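SOXA (Paracoccus denitrificans, PDB 2C1D) forms the diheme subunit of the SoxAX cytochrome complex, which joins thiosulfate to a cysteine of the SoxY carrier protein in periplasmic sulfur oxidation. Local coordinates at residues S142-V152 with A249-G259; V129-S139 with G214-F222. All coordinates share one frame; numbering follows the deposited sequence.

How the interactions relate
Both interactions join the two cytochrome c halves of SoxA, and their centres lie about 17 Å apart. They share helix 132-143: its middle turns, with the loop before it, meet strand 214-216 and the start of helix 218-223 in interaction 2, while its C-terminal end and the chain leaving it meet the end of helix 239-251 and the following loop in interaction 1. Along the chain the order is 129-139, 142-152, 214-222, 249-259, so the two pairings cross, and helix 239-251 follows helix 218-223. Helix 132-143 and the loop that follows it thus meet two successive parts of the second half, which probably sets how the two heme-bearing halves are placed.

Interaction 1 of 2, residues S142-V152 with A249-G259; sequences SLQSRGMAVNV and ASRGNGLSVEG
V150 and N253 meet at about a right angle, V150 CG1 coming within 3.3 Å of N253 OD1. The same amide reads the backbone of V152 with both ends: OD1 accepts from V152 N, the donor tilted 32° from the amide carbonyl plane, and ND2 gives an in-plane bond of 3.0 Å to a lone pair of V152 O. Asparagine suits this place, its terminal amide offering OD1 and ND2 to the N-H and C=O of one residue. V150 is branched to fill both sides: CG1, anti to the backbone N (chi1 170°), sits against N253 OD1 and A249 O, and CG2 packs across V257 CG2 at 4.0 Å. V152 spreads its methyls over A249 CB and S250 CB on the last turn of helix 239-251. Between these side chains a short antiparallel pairing joins the loop after helix 132-143 to that after helix 239-251, parts of the two cytochrome c halves. Its single bridge, A149 with S256, is a non-hydrogen-bonded pair flanked by V257 N to M148 O, nearly straight at 167°, and V150 N to L255 O; G147 N to V257 O and G254 N to V150 O continue the pairing on each side. V257 turns its CB toward S145 O. G259, having no side chain, leaves room for R146 CD and L143 CD1: R146 lays CD 3.1 Å from E258 O, L143 CD1 covers one face of its guanidinium, and a water links NH1 to that carbonyl, while NH2 salt-bridges D53. S142 OG, turned anti to its own nitrogen, donates to a lone pair of G259 O at 2.7 Å.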
loop_
_atom_site.group_PDB
_atom_site.type_symbol
_atom_site.label_atom_id
_atom_site.label_comp_id
_atom_site.label_asym_id
_atom_site.label_seq_id
_atom_site.Cartn_x
_atom_site.Cartn_y
_atom_site.Cartn_z
ATOM N N SER A 142 13.175 12.934 10.282
ATOM C CA SER A 142 12.113 13.377 9.365
ATOM C C SER A 142 11.547 14.704 9.833
ATOM O O SER A 142 11.280 15.600 9.023
ATOM C CB SER A 142 11.003 12.327 9.215
ATOM O OG SER A 142 9.981 12.797 8.330
ATOM N N LEU A 143 11.440 14.877 11.146
ATOM C CA LEU A 143 10.949 16.143 11.707
ATOM C C LEU A 143 11.801 17.366 11.344
ATOM O O LEU A 143 11.315 18.484 11.344
ATOM C CB LEU A 143 10.866 16.054 13.237
ATOM C CG LEU A 143 10.081 17.178 13.960
ATOM C CD1 LEU A 143 8.690 17.432 13.429
ATOM C CD2 LEU A 143 9.959 16.909 15.446
ATOM N N GLN A 144 13.078 17.151 11.048
ATOM C CA GLN A 144 14.000 18.235 10.719
ATOM C C GLN A 144 13.762 18.795 9.302
ATOM O O GLN A 144 14.372 19.786 8.910
ATOM C CB GLN A 144 15.444 17.769 10.912
ATOM C CG GLN A 144 15.729 17.017 12.260
ATOM C CD GLN A 144 15.211 17.731 13.500
ATOM O OE1 GLN A 144 14.563 17.122 14.373
ATOM N NE2 GLN A 144 15.502 18.991 13.598
ATOM N N SER A 145 12.851 18.188 8.556
ATOM C CA SER A 145 12.430 18.719 7.272
ATOM C C SER A 145 10.929 19.029 7.225
ATOM O O SER A 145 10.372 19.318 6.168
ATOM C CB SER A 145 12.767 17.713 6.172
ATOM O OG SER A 145 14.154 17.599 5.981
ATOM N N ARG A 146 10.247 18.971 8.355
ATOM C CA ARG A 146 8.789 19.213 8.333
ATOM C C ARG A 146 8.438 20.580 7.741
ATOM O O ARG A 146 9.065 21.617 8.066
ATOM C CB ARG A 146 8.184 19.029 9.729
ATOM C CG ARG A 146 6.691 19.326 9.831
ATOM C CD ARG A 146 6.061 18.837 11.092
ATOM N NE ARG A 146 6.497 19.598 12.265
ATOM C CZ ARG A 146 6.035 19.377 13.504
ATOM N NH1 ARG A 146 5.148 18.421 13.723
ATOM N NH2 ARG A 146 6.462 20.122 14.530
ATOM N N GLY A 147 7.457 20.576 6.838
ATOM C CA GLY A 147 7.067 21.771 6.118
ATOM C C GLY A 147 7.822 22.067 4.837
ATOM O O GLY A 147 7.374 22.894 4.015
ATOM N N MET A 148 8.981 21.427 4.660
ATOM C CA MET A 148 9.725 21.560 3.432
ATOM C C MET A 148 9.085 20.729 2.349
ATOM O O MET A 148 8.508 19.658 2.616
ATOM C CB MET A 148 11.166 21.136 3.640
ATOM C CG MET A 148 11.899 22.051 4.626
ATOM S SD MET A 148 13.565 21.462 4.876
ATOM C CE MET A 148 14.119 22.463 6.148
ATOM N N ALA A 149 9.168 21.225 1.121
ATOM C CA ALA A 149 8.635 20.498 -0.004
ATOM C C ALA A 149 9.491 19.263 -0.290
ATOM O O ALA A 149 10.723 19.350 -0.367
ATOM C CB ALA A 149 8.604 21.383 -1.226
ATOM N N VAL A 150 8.834 18.118 -0.387
ATOM C CA VAL A 150 9.432 16.913 -0.961
ATOM C C VAL A 150 9.967 17.306 -2.322
ATOM O O VAL A 150 9.275 17.925 -3.141
ATOM C CB VAL A 150 8.383 15.768 -1.128
ATOM C CG1 VAL A 150 8.946 14.598 -1.953
ATOM C CG2 VAL A 150 7.886 15.276 0.217
ATOM N N ASN A 151 11.212 16.957 -2.545
ATOM C CA ASN A 151 11.922 17.332 -3.742
ATOM C C ASN A 151 12.969 16.273 -4.012
ATOM O O ASN A 151 14.158 16.480 -3.828
ATOM C CB ASN A 151 12.595 18.698 -3.548
ATOM C CG ASN A 151 13.275 19.193 -4.805
ATOM O OD1 ASN A 151 12.913 18.801 -5.910
ATOM N ND2 ASN A 151 14.276 20.039 -4.639
ATOM N N VAL A 152 12.525 15.126 -4.462
ATOM C CA VAL A 152 13.477 14.090 -4.805
ATOM C C VAL A 152 13.825 14.153 -6.292
ATOM O O VAL A 152 12.955 14.283 -7.179
ATOM C CB VAL A 152 13.090 12.651 -4.305
ATOM C CG1 VAL A 152 11.971 12.669 -3.299
ATOM C CG2 VAL A 152 12.883 11.670 -5.411
ATOM N N ALA A 249 8.395 8.108 -3.441
ATOM C CA ALA A 249 8.687 9.431 -2.910
ATOM C C ALA A 249 8.465 10.555 -3.938
ATOM O O ALA A 249 7.896 11.596 -3.621
ATOM C CB ALA A 249 10.122 9.495 -2.377
ATOM N N SER A 250 8.953 10.335 -5.150
ATOM C CA SER A 250 8.909 11.331 -6.216
ATOM C C SER A 250 7.489 11.562 -6.698
ATOM O O SER A 250 7.198 12.637 -7.207
ATOM C CB SER A 250 9.834 10.941 -7.378
ATOM O OG SER A 250 9.295 9.893 -8.170
ATOM N N ARG A 251 6.584 10.581 -6.539
ATOM C CA ARG A 251 5.181 10.788 -6.877
ATOM C C ARG A 251 4.523 11.869 -6.008
ATOM O O ARG A 251 3.496 12.427 -6.383
ATOM C CB ARG A 251 4.365 9.495 -6.802
ATOM C CG ARG A 251 4.766 8.437 -7.844
ATOM C CD ARG A 251 4.114 7.087 -7.579
ATOM N NE ARG A 251 2.697 7.119 -7.874
ATOM C CZ ARG A 251 2.182 6.941 -9.086
ATOM N NH1 ARG A 251 2.963 6.671 -10.131
ATOM N NH2 ARG A 251 0.868 6.978 -9.239
ATOM N N GLY A 252 5.120 12.180 -4.865
ATOM C CA GLY A 252 4.627 13.263 -4.031
ATOM C C GLY A 252 5.494 14.500 -4.024
ATOM O O GLY A 252 5.360 15.326 -3.127
ATOM N N ASN A 253 6.383 14.651 -5.004
ATOM C CA ASN A 253 7.182 15.877 -5.145
ATOM C C ASN A 253 6.272 17.098 -5.169
ATOM O O ASN A 253 5.312 17.153 -5.968
ATOM C CB ASN A 253 8.009 15.837 -6.433
ATOM C CG ASN A 253 9.333 15.148 -6.257
ATOM O OD1 ASN A 253 9.754 14.882 -5.130
ATOM N ND2 ASN A 253 10.028 14.891 -7.373
ATOM N N GLY A 254 6.539 18.050 -4.274
ATOM C CA GLY A 254 5.729 19.255 -4.148
ATOM C C GLY A 254 4.896 19.268 -2.883
ATOM O O GLY A 254 4.655 20.327 -2.302
ATOM N N LEU A 255 4.432 18.100 -2.447
ATOM C CA LEU A 255 3.803 17.995 -1.133
ATOM C C LEU A 255 4.855 18.263 -0.056
ATOM O O LEU A 255 6.054 18.031 -0.274
ATOM C CB LEU A 255 3.189 16.607 -0.928
ATOM C CG LEU A 255 2.019 16.235 -1.837
ATOM C CD1 LEU A 255 1.785 14.743 -1.800
ATOM C CD2 LEU A 255 0.751 16.984 -1.446
ATOM N N SER A 256 4.424 18.731 1.108
ATOM C CA SER A 256 5.333 18.906 2.219
ATOM C C SER A 256 5.669 17.586 2.918
ATOM O O SER A 256 4.859 16.650 3.057
ATOM C CB SER A 256 4.778 19.871 3.286
ATOM O OG SER A 256 4.450 21.149 2.759
ATOM N N VAL A 257 6.876 17.546 3.427
ATOM C CA VAL A 257 7.227 16.581 4.428
ATOM C C VAL A 257 6.327 16.848 5.641
ATOM O O VAL A 257 6.373 17.931 6.212
ATOM C CB VAL A 257 8.701 16.728 4.817
ATOM C CG1 VAL A 257 9.027 15.820 5.946
ATOM C CG2 VAL A 257 9.599 16.394 3.638
ATOM N N GLU A 258 5.539 15.862 6.049
ATOM C CA GLU A 258 4.656 16.022 7.212
ATOM C C GLU A 258 5.407 15.920 8.543
ATOM O O GLU A 258 4.924 16.433 9.560
ATOM C CB GLU A 258 3.474 15.044 7.128
ATOM C CG GLU A 258 2.596 15.382 5.920
ATOM C CD GLU A 258 1.379 14.501 5.702
ATOM O OE1 GLU A 258 0.840 13.885 6.646
ATOM O OE2 GLU A 258 0.911 14.463 4.541
ATOM N N GLY A 259 6.600 15.324 8.516
ATOM C CA GLY A 259 7.378 15.033 9.713
ATOM C C GLY A 259 7.052 13.645 10.186
ATOM O O GLY A 259 7.680 12.687 9.771
HETATM O O HOH W 1 4.435 15.990 12.113
HETATM O O HOH W 2 6.229 22.337 1.524
#

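Interaction 2 of 2, residues V129-S139 with G214-F222; sequences VTSDNMKDMLS and GMVTAQHRF. With HEC (heme c), chain J.
Helix 132-139 passes strand 214-216 at 78°, their axes 8.6 Å apart at closest, and the backbones come nearest at K135 and M215, with CA atoms 6.5 Å apart. K135, M215 and T217 carry most of the contact. The lysine bends at chi3 (-56°) and brings NZ to M215 O, a 2.9 Å hydrogen bond whose donor stands 28° from the carbonyl plane; CD and CE lie alongside the same oxygen. A lysine suits this partly exposed edge, its methylenes packing on the strand while the ammonium reaches a main-chain acceptor. Farther back, K135 CG meets T217 CG2 at 3.8 Å, the two side chains crossing at about a right angle, and L138 CD1 touches that methyl as well. Threonine thus serves two ends: the methyl faces helix 132-139, while OG1 caps helix 218-222 by accepting from H220 N, and donates to a water that also bonds to V129 O. M215, bent at chi2 and chi3, curls its flexible thioether so that CE rests 3.6 Å from S139 OG. That hydroxyl donates to K135 O, which also takes S139 N from the opposite face of its plane. T130 CG2 lies 4.0 Å from H220 CB, closing the contact beside the helix start. Beyond it, R221, which probably binds substrate as in relatives, lays one guanidinium face over the heme edge, NH2 3.4 Å from HEC CHA, and F222 touches HEC CMB. M137, on the same helix as K135, touches another heme c. The arrangement is an interface between two cytochrome c domains, its opposite flanks lining the pockets of separate hemes.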
loop_
_atom_site.group_PDB
_atom_site.type_symbol
_atom_site.label_atom_id
_atom_site.label_comp_id
_atom_site.label_asym_id
_atom_site.label_seq_id
_atom_site.Cartn_x
_atom_site.Cartn_y
_atom_site.Cartn_z
ATOM N N VAL A 129 16.173 -2.704 10.306
ATOM C CA VAL A 129 15.535 -1.606 9.577
ATOM C C VAL A 129 14.133 -1.242 10.033
ATOM O O VAL A 129 13.673 -0.149 9.736
ATOM C CB VAL A 129 15.556 -1.818 8.038
ATOM C CG1 VAL A 129 16.988 -2.012 7.576
ATOM C CG2 VAL A 129 14.687 -2.981 7.615
ATOM N N THR A 130 13.453 -2.144 10.753
ATOM C CA THR A 130 12.175 -1.827 11.397
ATOM C C THR A 130 12.231 -1.922 12.916
ATOM O O THR A 130 11.188 -1.989 13.578
ATOM C CB THR A 130 11.050 -2.749 10.876
ATOM O OG1 THR A 130 11.366 -4.109 11.179
ATOM C CG2 THR A 130 11.006 -2.724 9.391
ATOM N N SER A 131 13.441 -1.925 13.463
ATOM C CA SER A 131 13.649 -1.825 14.893
ATOM C C SER A 131 13.161 -0.488 15.448
ATOM O O SER A 131 13.094 0.543 14.746
ATOM C CB SER A 131 15.147 -1.995 15.224
ATOM O OG SER A 131 15.917 -0.893 14.718
ATOM N N ASP A 132 12.859 -0.497 16.734
ATOM C CA ASP A 132 12.488 0.724 17.414
ATOM C C ASP A 132 13.573 1.790 17.366
ATOM O O ASP A 132 13.263 2.952 17.167
ATOM C CB ASP A 132 12.055 0.428 18.844
ATOM C CG ASP A 132 10.619 -0.034 18.905
ATOM O OD1 ASP A 132 10.233 -0.729 19.865
ATOM O OD2 ASP A 132 9.812 0.255 17.989
ATOM N N ASN A 133 14.837 1.397 17.504
ATOM C CA ASN A 133 15.928 2.364 17.397
ATOM C C ASN A 133 15.877 3.065 16.046
ATOM O O ASN A 133 16.030 4.270 15.970
ATOM C CB ASN A 133 17.293 1.701 17.600
ATOM C CG ASN A 133 17.582 1.372 19.061
ATOM O OD1 ASN A 133 16.884 1.829 19.962
ATOM N ND2 ASN A 133 18.624 0.578 19.292
ATOM N N MET A 134 15.662 2.289 14.997
ATOM C CA MET A 134 15.572 2.816 13.635
ATOM C C MET A 134 14.342 3.680 13.370
ATOM O O MET A 134 14.477 4.795 12.836
ATOM C CB MET A 134 15.655 1.702 12.611
ATOM C CG MET A 134 15.879 2.185 11.183
ATOM S SD MET A 134 17.359 3.126 10.866
ATOM C CE MET A 134 18.550 1.769 10.613
ATOM N N LYS A 135 13.166 3.209 13.764
ATOM C CA LYS A 135 11.926 3.973 13.533
ATOM C C LYS A 135 11.925 5.290 14.327
ATOM O O LYS A 135 11.546 6.337 13.812
ATOM C CB LYS A 135 10.701 3.121 13.868
ATOM C CG LYS A 135 10.644 1.860 13.021
ATOM C CD LYS A 135 9.318 1.091 13.132
ATOM C CE LYS A 135 8.937 0.701 14.560
ATOM N NZ LYS A 135 7.782 -0.289 14.508
ATOM N N ASP A 136 12.406 5.259 15.566
ATOM C CA ASP A 136 12.503 6.486 16.340
ATOM C C ASP A 136 13.502 7.453 15.702
ATOM O O ASP A 136 13.265 8.663 15.682
ATOM C CB ASP A 136 12.962 6.263 17.783
ATOM C CG ASP A 136 12.059 5.327 18.589
ATOM O OD1 ASP A 136 10.883 5.032 18.228
ATOM O OD2 ASP A 136 12.531 4.777 19.610
ATOM N N MET A 137 14.644 6.937 15.252
ATOM C CA MET A 137 15.662 7.812 14.680
ATOM C C MET A 137 15.161 8.445 13.379
ATOM O O MET A 137 15.332 9.639 13.170
ATOM C CB MET A 137 16.981 7.081 14.453
ATOM C CG MET A 137 18.170 8.045 14.272
ATOM S SD MET A 137 18.425 9.160 15.656
ATOM C CE MET A 137 19.031 7.952 16.885
ATOM N N LEU A 138 14.514 7.652 12.521
ATOM C CA LEU A 138 13.933 8.202 11.282
ATOM C C LEU A 138 12.875 9.239 11.588
ATOM O O LEU A 138 12.732 10.209 10.857
ATOM C CB LEU A 138 13.273 7.130 10.437
ATOM C CG LEU A 138 14.093 5.994 9.838
ATOM C CD1 LEU A 138 13.481 5.488 8.549
ATOM C CD2 LEU A 138 15.543 6.325 9.649
ATOM N N SER A 139 12.125 9.019 12.656
ATOM C CA SER A 139 11.090 9.967 13.089
ATOM C C SER A 139 11.716 11.310 13.428
ATOM O O SER A 139 11.293 12.354 12.913
ATOM C CB SER A 139 10.317 9.392 14.297
ATOM O OG SER A 139 9.541 8.259 13.895
ATOM N N GLY A 214 1.793 2.288 16.917
ATOM C CA GLY A 214 3.241 2.470 16.785
ATOM C C GLY A 214 3.667 3.029 15.449
ATOM O O GLY A 214 2.852 3.177 14.545
ATOM N N MET A 215 4.957 3.308 15.310
ATOM C CA MET A 215 5.479 3.884 14.067
ATOM C C MET A 215 5.703 2.792 13.012
ATOM O O MET A 215 5.957 1.623 13.324
ATOM C CB MET A 215 6.787 4.631 14.325
ATOM C CG MET A 215 6.724 5.740 15.365
ATOM S SD MET A 215 5.512 6.975 15.010
ATOM C CE MET A 215 6.021 7.620 13.287
ATOM N N VAL A 216 5.613 3.197 11.758
ATOM C CA VAL A 216 5.822 2.335 10.618
ATOM C C VAL A 216 6.660 3.124 9.595
ATOM O O VAL A 216 6.423 4.327 9.382
ATOM C CB VAL A 216 4.463 1.930 9.971
ATOM C CG1 VAL A 216 4.675 1.141 8.711
ATOM C CG2 VAL A 216 3.656 1.064 10.931
ATOM N N THR A 217 7.614 2.448 8.965
ATOM C CA THR A 217 8.421 3.041 7.886
ATOM C C THR A 217 7.821 2.712 6.534
ATOM O O THR A 217 7.029 1.757 6.397
ATOM C CB THR A 217 9.860 2.509 7.925
ATOM O OG1 THR A 217 9.841 1.077 7.780
ATOM C CG2 THR A 217 10.533 2.765 9.304
ATOM N N ALA A 218 8.211 3.471 5.512
ATOM C CA ALA A 218 7.750 3.171 4.169
ATOM C C ALA A 218 8.190 1.772 3.742
ATOM O O ALA A 218 7.457 1.100 3.041
ATOM C CB ALA A 218 8.239 4.211 3.184
ATOM N N GLN A 219 9.374 1.331 4.174
ATOM C CA GLN A 219 9.884 0.017 3.787
ATOM C C GLN A 219 8.951 -1.058 4.326
ATOM O O GLN A 219 8.607 -2.006 3.623
ATOM C CB GLN A 219 11.316 -0.231 4.303
ATOM C CG GLN A 219 12.430 0.531 3.557
ATOM C CD GLN A 219 12.478 0.233 2.101
ATOM O OE1 GLN A 219 12.340 1.139 1.244
ATOM N NE2 GLN A 219 12.692 -1.013 1.786
ATOM N N HIS A 220 8.495 -0.887 5.556
ATOM C CA HIS A 220 7.624 -1.885 6.150
ATOM C C HIS A 220 6.220 -1.855 5.524
ATOM O O HIS A 220 5.591 -2.895 5.363
ATOM C CB HIS A 220 7.549 -1.710 7.659
ATOM C CG HIS A 220 6.687 -2.734 8.338
ATOM N ND1 HIS A 220 7.167 -3.958 8.743
ATOM C CD2 HIS A 220 5.367 -2.726 8.651
ATOM C CE1 HIS A 220 6.188 -4.655 9.297
ATOM N NE2 HIS A 220 5.084 -3.933 9.243
ATOM N N ARG A 221 5.737 -0.670 5.165
ATOM C CA ARG A 221 4.446 -0.560 4.481
ATOM C C ARG A 221 4.449 -1.355 3.171
ATOM O O ARG A 221 3.568 -2.218 2.933
ATOM C CB ARG A 221 4.085 0.892 4.204
ATOM C CG ARG A 221 2.560 1.104 4.082
ATOM C CD ARG A 221 1.860 0.882 5.399
ATOM N NE ARG A 221 0.524 1.441 5.493
ATOM C CZ ARG A 221 -0.607 0.829 5.140
ATOM N NH1 ARG A 221 -0.619 -0.400 4.630
ATOM N NH2 ARG A 221 -1.745 1.456 5.314
ATOM N N PHE A 222 5.463 -1.099 2.356
ATOM C CA PHE A 222 5.670 -1.826 1.103
ATOM C C PHE A 222 5.684 -3.341 1.268
ATOM O O PHE A 222 5.096 -4.058 0.460
ATOM C CB PHE A 222 6.991 -1.403 0.457
ATOM C CG PHE A 222 7.066 0.049 0.067
ATOM C CD1 PHE A 222 8.300 0.612 -0.244
ATOM C CD2 PHE A 222 5.940 0.872 0.046
ATOM C CE1 PHE A 222 8.408 1.960 -0.622
ATOM C CE2 PHE A 222 6.045 2.196 -0.325
ATOM C CZ PHE A 222 7.286 2.742 -0.670
HETATM FE FE HEC J . -1.191 0.447 -0.645
HETATM C CHA HEC J . -1.930 2.357 2.091
HETATM C CHB HEC J . 1.849 2.095 -0.869
HETATM C CHC HEC J . -0.342 -1.514 -3.258
HETATM C CHD HEC J . -4.350 -0.799 -0.727
HETATM N NA HEC J . -0.221 1.970 0.430
HETATM C C1A HEC J . -0.721 2.611 1.525
HETATM C C2A HEC J . 0.238 3.596 1.947
HETATM C C3A HEC J . 1.296 3.509 1.112
HETATM C C4A HEC J . 1.016 2.489 0.142
HETATM C CMA HEC J . 2.588 4.323 1.145
HETATM C CAA HEC J . 0.081 4.567 3.143
HETATM C CBA HEC J . -0.355 5.944 2.611
HETATM C CGA HEC J . -0.454 6.967 3.737
HETATM O O1A HEC J . -0.803 8.131 3.437
HETATM O O2A HEC J . -0.209 6.622 4.940
HETATM N NB HEC J . 0.409 0.318 -1.811
HETATM C C1B HEC J . 1.588 1.041 -1.726
HETATM C C2B HEC J . 2.533 0.479 -2.639
HETATM C C3B HEC J . 1.934 -0.500 -3.310
HETATM C C4B HEC J . 0.606 -0.638 -2.780
HETATM C CMB HEC J . 3.946 1.023 -2.865
HETATM C CAB HEC J . 2.572 -1.384 -4.403
HETATM C CBB HEC J . 3.651 -2.070 -3.914
HETATM N NC HEC J . -2.185 -0.916 -1.802
HETATM C C1C HEC J . -1.649 -1.595 -2.851
HETATM C C2C HEC J . -2.648 -2.496 -3.390
HETATM C C3C HEC J . -3.782 -2.300 -2.689
HETATM C C4C HEC J . -3.480 -1.287 -1.686
HETATM C CMC HEC J . -2.349 -3.435 -4.580
HETATM C CAC HEC J . -5.215 -2.925 -2.784
HETATM C CBC HEC J . -5.468 -4.225 -2.997
HETATM N ND HEC J . -2.830 0.715 0.478
HETATM C C1D HEC J . -4.057 0.080 0.269
HETATM C C2D HEC J . -4.999 0.488 1.292
HETATM C C3D HEC J . -4.237 1.454 2.167
HETATM C C4D HEC J . -2.914 1.535 1.590
HETATM C CMD HEC J . -6.463 0.049 1.476
HETATM C CAD HEC J . -4.766 2.242 3.390
HETATM C CBD HEC J . -5.603 3.423 2.864
HETATM C CGD HEC J . -4.759 4.496 2.206
HETATM O O1D HEC J . -4.541 4.496 0.974
HETATM O O2D HEC J . -4.277 5.402 2.891
HETATM O O HOH W 3 12.472 0.338 7.430
#